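Local coordinates for protein cyclopenase asqI (Emericella nidulans, PDB 5YY3) that catalyses the zinc-dependent conversion of 4'-methoxycyclopenin into 4'-methoxyviridicatin, with release of methyl isocyanate, in aspoquinolone biosynthesis, at residues A[572-577]-A[625-630]. Numbering follows the deposited sequence.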
loop_
_atom_site.group_PDB
_atom_site.type_symbol
_atom_site.label_atom_id
_atom_site.label_comp_id
_atom_site.label_asym_id
_atom_site.label_seq_id
_atom_site.Cartn_x
_atom_site.Cartn_y
_atom_site.Cartn_z
ATOM N N PRO A 572 -2.071 9.536 -20.478
ATOM C CA PRO A 572 -2.662 10.343 -21.555
ATOM C C PRO A 572 -2.901 11.802 -21.163
ATOM O O PRO A 572 -3.481 12.098 -20.122
ATOM C CB PRO A 572 -3.985 9.613 -21.862
ATOM C CG PRO A 572 -4.285 8.818 -20.651
ATOM C CD PRO A 572 -2.970 8.465 -20.010
ATOM N N PHE A 573 -2.426 12.709 -22.015
ATOM C CA PHE A 573 -2.678 14.138 -21.858
ATOM C C PHE A 573 -3.291 14.689 -23.135
ATOM O O PHE A 573 -3.251 14.047 -24.175
ATOM C CB PHE A 573 -1.389 14.891 -21.530
ATOM C CG PHE A 573 -0.945 14.752 -20.102
ATOM C CD1 PHE A 573 -0.493 13.530 -19.616
ATOM C CD2 PHE A 573 -0.952 15.850 -19.250
ATOM C CE1 PHE A 573 -0.069 13.392 -18.296
ATOM C CE2 PHE A 573 -0.534 15.718 -17.931
ATOM C CZ PHE A 573 -0.090 14.472 -17.450
ATOM N N VAL A 574 -3.860 15.881 -23.063
ATOM C CA VAL A 574 -4.349 16.537 -24.266
ATOM C C VAL A 574 -3.590 17.842 -24.474
ATOM O O VAL A 574 -3.364 18.592 -23.518
ATOM C CB VAL A 574 -5.863 16.817 -24.184
ATOM C CG1 VAL A 574 -6.331 17.623 -25.396
ATOM C CG2 VAL A 574 -6.634 15.505 -24.070
ATOM N N ALA A 575 -3.165 18.091 -25.706
ATOM C CA ALA A 575 -2.549 19.362 -26.060
ATOM C C ALA A 575 -3.574 20.235 -26.753
ATOM O O ALA A 575 -4.376 19.750 -27.538
ATOM C CB ALA A 575 -1.345 19.162 -26.942
ATOM N N PHE A 576 -3.540 21.524 -26.441
ATOM C CA PHE A 576 -4.489 22.493 -26.950
ATOM C C PHE A 576 -3.707 23.678 -27.495
ATOM O O PHE A 576 -2.761 24.149 -26.857
ATOM C CB PHE A 576 -5.457 22.921 -25.835
ATOM C CG PHE A 576 -6.169 24.221 -26.091
ATOM C CD1 PHE A 576 -5.589 25.432 -25.733
ATOM C CD2 PHE A 576 -7.439 24.233 -26.645
ATOM C CE1 PHE A 576 -6.244 26.619 -25.938
ATOM C CE2 PHE A 576 -8.107 25.430 -26.857
ATOM C CZ PHE A 576 -7.510 26.620 -26.507
ATOM N N CYS A 577 -4.091 24.147 -28.676
ATOM C CA CYS A 577 -3.437 25.293 -29.270
ATOM C C CYS A 577 -4.492 26.218 -29.855
ATOM O O CYS A 577 -5.353 25.802 -30.638
ATOM C CB CYS A 577 -2.427 24.871 -30.345
ATOM S SG CYS A 577 -1.344 26.267 -30.855
ATOM N N THR A 625 -15.559 19.058 -26.448
ATOM C CA THR A 625 -16.275 19.111 -27.726
ATOM C C THR A 625 -15.780 20.289 -28.568
ATOM O O THR A 625 -15.548 20.147 -29.773
ATOM C CB THR A 625 -17.805 19.217 -27.558
ATOM O OG1 THR A 625 -18.126 20.307 -26.682
ATOM C CG2 THR A 625 -18.384 17.932 -26.986
ATOM N N ILE A 626 -15.586 21.434 -27.924
ATOM C CA ILE A 626 -15.183 22.649 -28.621
ATOM C C ILE A 626 -13.799 22.504 -29.222
ATOM O O ILE A 626 -13.571 22.869 -30.370
ATOM C CB ILE A 626 -15.218 23.869 -27.675
ATOM C CG1 ILE A 626 -16.673 24.287 -27.426
ATOM C CG2 ILE A 626 -14.404 25.031 -28.242
ATOM C CD1 ILE A 626 -16.819 25.299 -26.318
ATOM N N ILE A 627 -12.877 21.935 -28.461
ATOM C CA ILE A 627 -11.515 21.884 -28.935
ATOM C C ILE A 627 -11.325 20.693 -29.878
ATOM O O ILE A 627 -10.236 20.480 -30.410
ATOM C CB ILE A 627 -10.513 21.828 -27.762
ATOM C CG1 ILE A 627 -10.557 20.479 -27.037
ATOM C CG2 ILE A 627 -10.765 22.985 -26.797
ATOM C CD1 ILE A 627 -9.444 20.317 -26.052
ATOM N N SER A 628 -12.396 19.931 -30.087
ATOM C CA SER A 628 -12.395 18.870 -31.093
ATOM C C SER A 628 -13.200 19.277 -32.326
ATOM O O SER A 628 -13.422 18.478 -33.235
ATOM C CB SER A 628 -12.973 17.580 -30.514
ATOM O OG SER A 628 -12.132 17.080 -29.508
ATOM N N ASN A 629 -13.669 20.514 -32.345
ATOM C CA ASN A 629 -14.523 20.955 -33.437
ATOM C C ASN A 629 -13.754 21.826 -34.422
ATOM O O ASN A 629 -13.807 23.063 -34.357
ATOM C CB ASN A 629 -15.740 21.700 -32.900
ATOM C CG ASN A 629 -16.866 21.772 -33.915
ATOM O OD1 ASN A 629 -16.629 21.841 -35.124
ATOM N ND2 ASN A 629 -18.102 21.756 -33.427
ATOM N N ALA A 630 -13.046 21.161 -35.331
ATOM C CA ALA A 630 -12.220 21.839 -36.324
ATOM C C ALA A 630 -13.069 22.686 -37.268
ATOM O O ALA A 630 -12.621 23.710 -37.781
ATOM C CB ALA A 630 -11.399 20.824 -37.104
#
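The ring of F576 meets I627 with its edge: the methyl CG2 of I627 lies close to the ring plane, 3.6 Å from F576 CD2 and equally near F576 CE2, so that it sits against the CD2–CE2 side and not over a face. The I627 branch point follows behind, its CB 4.1 Å from F576 CD2, and the two side chains run at about a right angle to each other. F606 makes an edge-to-face pair with the F576 ring. F576 leaves the strand with CG anti to the backbone N (chi1 161°), and although its CB does not head for 625-630, the CD2–CE2 edge of the ring comes up to I627.

I627 divides its branches between two strand residues. While CG2 goes to the phenyl edge, CG1 is set between the backbone N and the carbonyl carbon (chi1 71°) and an extended chi2 of 170° carries CD1 out to V574. There the two side chains approach tip to tip, I627 CD1 standing 4.2 Å from V574 CG1, a looser touch than the one at the ring. No hydrogen bond joins the segments; the contact is a small, buried apolar one, with I627 as the single residue inserted from its side.

I627 is presented by a type I turn from I626 to N629, closed by N629 N to I626 O at 3.1 Å, which follows on from helix 623-626 in the chain; its carbonyl oxygen accepts a hydrogen bond from S638 OG on strand 636-644. Strand 571-580 lies between antiparallel neighbours 487-497 and 636-644 in the Ig-like hemocyanin C-terminal domain. I627, from the turn, packs against the V574/F576 side of strand 571-580, and A575, pointing away from 625-630, packs against strand 422-431.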